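Local coordinates for designed Anbu Protein (Synthetic construct, PDB 5LOY) that forms helical assemblies of proteasome-like beta subunits and is probably an N-terminal-nucleophile hydrolase related to the proteasome's ancestor, at residues Lys32-Glu37 with Leu46-Asn51; Arg42-Leu47 with Phe112-Gln117; Pro77-Ala82 with Ala119-Arg124. All coordinates share one frame; numbering follows the deposited sequence.

Contact 1: Lys32-Glu37 with Leu46-Asn51; sequences KMHVFE and LLTAGN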
# COMPACT_ATOMS: atom_id res chain seq x y z
N LYS A 32 -10.82 0.91 -18.53
CA LYS A 32 -9.53 1.57 -18.60
C LYS A 32 -8.48 0.89 -19.47
O LYS A 32 -7.33 1.30 -19.49
CB LYS A 32 -8.98 1.71 -17.19
CG LYS A 32 -9.89 2.53 -16.28
CD LYS A 32 -9.41 2.44 -14.85
CE LYS A 32 -10.45 2.90 -13.83
NZ LYS A 32 -10.76 4.34 -14.01
N MET A 33 -8.90 -0.14 -20.21
CA MET A 33 -8.04 -0.91 -21.09
C MET A 33 -8.49 -0.68 -22.51
O MET A 33 -9.69 -0.81 -22.82
CB MET A 33 -8.13 -2.40 -20.74
CG MET A 33 -7.26 -3.31 -21.60
SD MET A 33 -7.34 -5.06 -21.17
CE MET A 33 -6.49 -5.04 -19.59
N HIS A 34 -7.52 -0.33 -23.38
CA HIS A 34 -7.76 -0.06 -24.80
C HIS A 34 -6.74 -0.85 -25.63
O HIS A 34 -5.54 -0.81 -25.37
CB HIS A 34 -7.63 1.43 -25.11
CG HIS A 34 -8.44 2.30 -24.20
ND1 HIS A 34 -9.68 2.80 -24.55
CD2 HIS A 34 -8.20 2.75 -22.95
CE1 HIS A 34 -10.16 3.53 -23.56
NE2 HIS A 34 -9.28 3.51 -22.57
N VAL A 35 -7.23 -1.54 -26.65
CA VAL A 35 -6.43 -2.44 -27.44
C VAL A 35 -6.40 -2.01 -28.92
O VAL A 35 -7.42 -1.73 -29.52
CB VAL A 35 -6.98 -3.87 -27.33
CG1 VAL A 35 -6.17 -4.82 -28.20
CG2 VAL A 35 -6.97 -4.31 -25.88
N PHE A 36 -5.19 -1.95 -29.46
CA PHE A 36 -4.97 -1.66 -30.87
C PHE A 36 -4.27 -2.89 -31.45
O PHE A 36 -3.17 -3.22 -31.05
CB PHE A 36 -4.14 -0.38 -31.00
CG PHE A 36 -4.71 0.77 -30.23
CD1 PHE A 36 -4.45 0.91 -28.89
CD2 PHE A 36 -5.56 1.69 -30.85
CE1 PHE A 36 -5.02 1.95 -28.16
CE2 PHE A 36 -6.14 2.75 -30.14
CZ PHE A 36 -5.85 2.87 -28.79
N GLU A 37 -4.95 -3.57 -32.36
CA GLU A 37 -4.51 -4.86 -32.85
C GLU A 37 -4.52 -4.85 -34.39
O GLU A 37 -5.52 -4.44 -35.00
CB GLU A 37 -5.41 -5.97 -32.31
CG GLU A 37 -5.01 -7.39 -32.75
CD GLU A 37 -6.01 -8.50 -32.37
OE1 GLU A 37 -7.21 -8.20 -32.19
OE2 GLU A 37 -5.60 -9.68 -32.26
N LEU A 46 -3.13 -0.23 -24.06
CA LEU A 46 -2.99 1.02 -23.30
C LEU A 46 -3.92 1.03 -22.07
O LEU A 46 -5.12 0.81 -22.20
CB LEU A 46 -3.31 2.20 -24.22
CG LEU A 46 -3.29 3.61 -23.63
CD1 LEU A 46 -1.88 4.02 -23.23
CD2 LEU A 46 -3.84 4.60 -24.63
N LEU A 47 -3.35 1.24 -20.89
CA LEU A 47 -4.13 1.35 -19.66
C LEU A 47 -4.03 2.79 -19.17
O LEU A 47 -2.95 3.38 -19.20
CB LEU A 47 -3.60 0.40 -18.58
CG LEU A 47 -3.31 -1.05 -18.97
CD1 LEU A 47 -2.71 -1.81 -17.79
CD2 LEU A 47 -4.55 -1.77 -19.48
N THR A 48 -5.16 3.30 -18.68
CA THR A 48 -5.29 4.68 -18.25
C THR A 48 -5.54 4.88 -16.74
O THR A 48 -6.16 4.05 -16.08
CB THR A 48 -6.44 5.36 -19.00
OG1 THR A 48 -7.69 4.82 -18.58
CG2 THR A 48 -6.29 5.16 -20.48
N ALA A 49 -5.08 6.01 -16.21
CA ALA A 49 -5.39 6.41 -14.84
C ALA A 49 -5.39 7.92 -14.69
O ALA A 49 -4.71 8.63 -15.44
CB ALA A 49 -4.38 5.81 -13.90
N GLY A 50 -6.12 8.41 -13.70
CA GLY A 50 -6.18 9.84 -13.40
C GLY A 50 -7.47 10.45 -13.88
O GLY A 50 -8.46 9.79 -14.04
N ASN A 51 -7.43 11.74 -14.13
CA ASN A 51 -8.59 12.48 -14.51
C ASN A 51 -9.21 11.94 -15.80
O ASN A 51 -8.53 11.85 -16.81
CB ASN A 51 -8.19 13.91 -14.67
CG ASN A 51 -9.37 14.80 -14.88
OD1 ASN A 51 -9.94 14.86 -15.97
ND2 ASN A 51 -9.76 15.50 -13.85
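This is an antiparallel beta-hairpin contact: strand 33-38, at one border of the five-stranded sheet, lies against strand 42-50 inside the two-sheet core of an Ntn-hydrolase fold. The short strand axes run 154° apart in direction and approach to 4.9 Å. Met33 and Leu47 form a non-hydrogen-bonded pair, His34 and Leu46 the hydrogen-bonded pair beside it. Leu46 N gives the straighter bond, reaching His34 O at 2.8 Å nearly along the C=O axis, while His34 N returns one to Leu46 O. Beyond them Thr48 N meets Lys32 O at 3.1 Å, in the carbonyl plane, and the same oxygen takes a CA-H...O contact from Leu47.

The two sides of the hairpin differ in character. On that of Met33 and Leu47 the chains lie side by side; Met33 CG, anti to the backbone N (chi1 180°), rests 3.8 Å from Leu47 CD2, with Phe14 of the second sheet beyond. On that of His34 and Leu46, Leu46 O lies in the plane of the imidazole at its edge, 3.7 Å from His34 CD2. Thr48 CG2 comes to His34 CD2 at 3.9 Å, the two side chains crossing at about a right angle. The ring of Phe36 presents its edge to Leu46 CB.

Lys32 crosses Thr48 obliquely, its CB 3.6 Å from Thr48 OG1. Its extended chain bends only at the last torsion, and NZ bonds Thr20 OG1, with a weak bond to Thr1 OG1; the side chain also touches Asp17. As in proteasome beta subunits, Thr1 is probably the nucleophile, and a lysine here, if charged, would probably favour its deprotonated form. The hairpin's hydrogen bonds thus fix the backbone of a buried lysine whose amine probably contributes to the presumed active site.

Contact 2: Arg42-Leu47 with Phe112-Gln117; sequences RVIVLL and FILGGQ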
# COMPACT_ATOMS: atom_id res chain seq x y z
N ARG A 42 0.86 -6.71 -35.20
CA ARG A 42 1.10 -6.10 -33.87
C ARG A 42 -0.09 -6.13 -32.92
O ARG A 42 -1.23 -6.16 -33.34
CB ARG A 42 1.50 -4.63 -34.02
CG ARG A 42 0.38 -3.74 -34.56
CD ARG A 42 0.77 -2.28 -34.69
NE ARG A 42 1.94 -2.14 -35.54
CZ ARG A 42 2.77 -1.09 -35.57
NH1 ARG A 42 2.58 -0.04 -34.78
NH2 ARG A 42 3.81 -1.12 -36.38
N VAL A 43 0.22 -6.07 -31.64
CA VAL A 43 -0.76 -5.86 -30.59
C VAL A 43 -0.22 -4.80 -29.64
O VAL A 43 0.88 -4.94 -29.13
CB VAL A 43 -0.99 -7.14 -29.77
CG1 VAL A 43 -1.98 -6.88 -28.65
CG2 VAL A 43 -1.49 -8.26 -30.65
N ILE A 44 -1.01 -3.76 -29.40
CA ILE A 44 -0.65 -2.70 -28.45
C ILE A 44 -1.77 -2.48 -27.45
O ILE A 44 -2.92 -2.34 -27.84
CB ILE A 44 -0.38 -1.40 -29.20
CG1 ILE A 44 0.89 -1.57 -30.03
CG2 ILE A 44 -0.22 -0.25 -28.23
CD1 ILE A 44 1.12 -0.43 -30.98
N VAL A 45 -1.44 -2.44 -26.17
CA VAL A 45 -2.43 -2.29 -25.12
C VAL A 45 -2.11 -1.07 -24.28
O VAL A 45 -0.97 -0.90 -23.86
CB VAL A 45 -2.42 -3.48 -24.16
CG1 VAL A 45 -3.53 -3.33 -23.13
CG2 VAL A 45 -2.58 -4.78 -24.92
N LEU A 46 -3.13 -0.23 -24.06
CA LEU A 46 -2.99 1.02 -23.30
C LEU A 46 -3.92 1.03 -22.07
O LEU A 46 -5.12 0.81 -22.20
CB LEU A 46 -3.31 2.20 -24.22
CG LEU A 46 -3.29 3.61 -23.63
CD1 LEU A 46 -1.88 4.02 -23.23
CD2 LEU A 46 -3.84 4.60 -24.63
N LEU A 47 -3.35 1.24 -20.89
CA LEU A 47 -4.13 1.35 -19.66
C LEU A 47 -4.03 2.79 -19.17
O LEU A 47 -2.95 3.38 -19.20
CB LEU A 47 -3.60 0.40 -18.58
CG LEU A 47 -3.31 -1.05 -18.97
CD1 LEU A 47 -2.71 -1.81 -17.79
CD2 LEU A 47 -4.55 -1.77 -19.48
N PHE A 112 -0.33 6.63 -17.73
CA PHE A 112 -0.63 5.49 -18.58
C PHE A 112 0.41 4.38 -18.49
O PHE A 112 1.58 4.61 -18.15
CB PHE A 112 -0.70 5.93 -20.04
CG PHE A 112 -1.67 7.07 -20.30
CD1 PHE A 112 -1.29 8.38 -20.12
CD2 PHE A 112 -2.96 6.80 -20.71
CE1 PHE A 112 -2.17 9.41 -20.33
CE2 PHE A 112 -3.84 7.82 -20.94
CZ PHE A 112 -3.45 9.13 -20.75
N ILE A 113 -0.02 3.18 -18.86
CA ILE A 113 0.87 2.07 -19.10
C ILE A 113 0.64 1.59 -20.51
O ILE A 113 -0.51 1.45 -20.95
CB ILE A 113 0.58 0.91 -18.15
CG1 ILE A 113 1.11 1.26 -16.76
CG2 ILE A 113 1.23 -0.38 -18.63
CD1 ILE A 113 0.63 0.31 -15.68
N LEU A 114 1.73 1.37 -21.25
CA LEU A 114 1.63 1.04 -22.65
C LEU A 114 2.52 -0.14 -22.89
O LEU A 114 3.70 -0.10 -22.56
CB LEU A 114 2.11 2.20 -23.52
CG LEU A 114 2.11 1.89 -25.02
CD1 LEU A 114 0.70 1.96 -25.57
CD2 LEU A 114 2.97 2.85 -25.80
N GLY A 115 1.99 -1.18 -23.50
CA GLY A 115 2.82 -2.33 -23.86
C GLY A 115 2.30 -3.13 -25.01
O GLY A 115 1.19 -2.91 -25.48
N GLY A 116 3.10 -4.05 -25.50
CA GLY A 116 2.71 -4.88 -26.62
C GLY A 116 3.90 -5.42 -27.39
O GLY A 116 5.01 -5.44 -26.88
N GLN A 117 3.65 -5.84 -28.63
CA GLN A 117 4.70 -6.37 -29.48
C GLN A 117 4.44 -5.99 -30.93
O GLN A 117 3.32 -6.07 -31.41
CB GLN A 117 4.81 -7.88 -29.33
CG GLN A 117 5.89 -8.48 -30.21
CD GLN A 117 6.22 -9.92 -29.88
OE1 GLN A 117 5.38 -10.68 -29.40
NE2 GLN A 117 7.44 -10.30 -30.16
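Phe112 opens the pairing of strand 110-118 with strand 42-50, and its side chain shows how one residue can lean on both backbone and side chains of a neighbouring strand. CB, 3.5 Å from Leu47 O, also touches Leu46 CD1. CG sits beside the backbone N (chi1 -55°), which swings the ring obliquely past Leu46. CG and CD2 both stay near Leu47 O, CD2 3.7 Å from it, and CD2 also touches Leu46 CD1. The next ring atom, CE2, packs on Thr48 CG2, with Val58 of helix 52-62 also touching the side chain.

Along the strands, 167° apart in direction, three hydrogen-bonded pairs (Val43 with Gln117, Val45 with Gly115, Leu47 with Ile113) each supply two amide bonds. The straightest, Leu47 N to Ile113 O at 2.8 Å, is almost linear at the hydrogen. Between them Leu114 points toward the helices of the sandwich. Its CD1 lies 3.6 Å from Ile44 CG2 and 4.0 Å from Leu46 CD1, while Met79 and Ala82 of helix 79-94 pack on the same side chain. On the other face, Leu47 and Ile113 meet CB to CB at 4.2 Å.

Gly116 brings the backbones together: its CA is 3.1 Å from Val43 O, where any CB would collide with that oxygen and with Ile44 CA. Its positive phi (155°) also disfavours a side chain. Six amide bonds join the N-H and C=O groups that Val43, Val45, Leu47, Ile113, Gly115 and Gln117 turn across the pairing; its middle is apolar on both faces, while Arg42 and Gln117 at its end are satisfied by Ala76 O and Tyr196 OH.

Contact 3: Pro77-Ala82 with Ala119-Arg124; sequences PSMFEA and AGEPPR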
# COMPACT_ATOMS: atom_id res chain seq x y z
N PRO A 77 6.66 2.78 -35.68
CA PRO A 77 7.66 1.78 -36.06
C PRO A 77 8.26 0.99 -34.89
O PRO A 77 8.90 -0.03 -35.11
CB PRO A 77 8.75 2.61 -36.75
CG PRO A 77 8.64 3.96 -36.12
CD PRO A 77 7.19 4.15 -35.75
N SER A 78 8.08 1.45 -33.66
CA SER A 78 8.58 0.73 -32.49
C SER A 78 7.76 1.13 -31.27
O SER A 78 7.11 2.16 -31.27
CB SER A 78 10.07 1.01 -32.25
OG SER A 78 10.28 2.25 -31.61
N MET A 79 7.75 0.28 -30.26
CA MET A 79 7.03 0.60 -29.03
C MET A 79 7.58 1.82 -28.33
O MET A 79 6.85 2.53 -27.67
CB MET A 79 7.05 -0.59 -28.08
CG MET A 79 6.12 -1.73 -28.50
SD MET A 79 4.35 -1.43 -28.26
CE MET A 79 4.33 -0.33 -26.87
N PHE A 80 8.88 2.08 -28.47
CA PHE A 80 9.45 3.30 -27.94
C PHE A 80 8.77 4.51 -28.61
O PHE A 80 8.37 5.44 -27.91
CB PHE A 80 10.97 3.32 -28.13
CG PHE A 80 11.66 4.50 -27.52
CD1 PHE A 80 11.80 5.69 -28.22
CD2 PHE A 80 12.22 4.42 -26.23
CE1 PHE A 80 12.45 6.79 -27.66
CE2 PHE A 80 12.86 5.50 -25.67
CZ PHE A 80 12.98 6.68 -26.39
N GLU A 81 8.65 4.51 -29.93
CA GLU A 81 7.96 5.60 -30.61
C GLU A 81 6.48 5.67 -30.24
O GLU A 81 5.91 6.75 -30.14
CB GLU A 81 8.14 5.50 -32.12
CG GLU A 81 9.58 5.76 -32.61
CD GLU A 81 10.15 7.14 -32.20
OE1 GLU A 81 9.40 8.16 -32.30
OE2 GLU A 81 11.34 7.21 -31.78
N ALA A 82 5.84 4.53 -30.03
CA ALA A 82 4.45 4.51 -29.57
C ALA A 82 4.26 5.25 -28.24
O ALA A 82 3.35 6.07 -28.08
CB ALA A 82 3.96 3.07 -29.43
N ALA A 119 5.89 -6.83 -34.86
CA ALA A 119 6.63 -7.92 -35.52
C ALA A 119 8.14 -7.64 -35.64
O ALA A 119 8.52 -6.53 -36.03
CB ALA A 119 6.06 -8.18 -36.90
N GLY A 120 8.98 -8.63 -35.28
CA GLY A 120 10.45 -8.52 -35.37
C GLY A 120 11.13 -7.69 -34.28
O GLY A 120 12.22 -7.17 -34.45
N GLU A 121 10.46 -7.56 -33.16
CA GLU A 121 10.90 -6.74 -32.05
C GLU A 121 10.34 -7.57 -30.86
O GLU A 121 9.31 -8.23 -31.00
CB GLU A 121 10.28 -5.32 -32.20
CG GLU A 121 10.72 -4.19 -31.25
CD GLU A 121 9.59 -3.20 -30.85
OE1 GLU A 121 8.52 -3.63 -30.33
OE2 GLU A 121 9.79 -1.98 -31.00
N PRO A 122 11.05 -7.63 -29.73
CA PRO A 122 10.41 -8.39 -28.66
C PRO A 122 9.24 -7.65 -28.03
O PRO A 122 8.94 -6.52 -28.40
CB PRO A 122 11.54 -8.59 -27.64
CG PRO A 122 12.62 -7.64 -28.03
CD PRO A 122 12.49 -7.43 -29.50
N PRO A 123 8.54 -8.31 -27.09
CA PRO A 123 7.49 -7.62 -26.32
C PRO A 123 8.11 -6.59 -25.39
O PRO A 123 9.17 -6.85 -24.82
CB PRO A 123 6.83 -8.75 -25.50
CG PRO A 123 7.31 -10.03 -26.09
CD PRO A 123 8.62 -9.75 -26.76
N ARG A 124 7.44 -5.44 -25.24
CA ARG A 124 7.96 -4.32 -24.45
C ARG A 124 6.85 -3.66 -23.63
O ARG A 124 5.66 -3.78 -23.95
CB ARG A 124 8.63 -3.29 -25.36
CG ARG A 124 9.83 -3.83 -26.11
CD ARG A 124 10.32 -2.87 -27.19
NE ARG A 124 11.14 -1.80 -26.63
CZ ARG A 124 11.73 -0.84 -27.35
NH1 ARG A 124 11.57 -0.77 -28.67
NH2 ARG A 124 12.47 0.08 -26.73
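Ser78 stands at the N-cap of helix 79-94, OG in the crowded position between backbone N and carbonyl carbon (chi1 79°), accepting a long, straight bond from Glu81 N. Its CB also touches Glu121 OE2 at 3.3 Å. Met79 follows: its N donates to the same carboxylate oxygen at 3.1 Å, on the syn lone pair, and its side chain crosses that of Glu121 at about a right angle, CG 3.6 Å from OE1. The first turn of a helix packed on the five-stranded sheet is tied to the turn between strands 110-118 and 124-128, a carboxylate joining the neutral serine cap, where the helix dipole would probably favour it. Glu121 OE2 is gripped twice, because Arg124 NH1 reaches it at 3.2 Å from above the carboxylate plane in a salt bridge. An alanine in place of Glu121 removes the carboxylate, and with it the acceptor of Met79 N and one salt-bridge partner of Arg124, which would probably loosen the turn from the helix. Phe80 comes next, its N 3.8 Å above one face of the guanidinium and its CB near Arg124 NH2. Its ring meets Phe134 edge-to-face, while Arg124 NE makes a second salt bridge, to Glu136.

Overall arrangement
Contacts 1 and 2 share Leu46 and Leu47 on strand 42-50, joining three adjacent strands of one sheet; their centres lie about 8 Å apart, and Phe36 O probably accepts from Ile44 N at 2.8 Å. Contact 3 adds the helix layer and the next strand. It sits about 10 Å, centre to centre, from contact 2, where Gly116 O and Arg124 N, 2.9 Å apart, probably bond and Met79 CE packs on Leu114 CD2 at 3.6 Å. Contact 1 leads to the presumed active site through Lys32, whose NZ makes a weak bond to Thr1. Contacts 1 and 3 lie about 18 Å apart between centres and about 7 Å between nearest atoms.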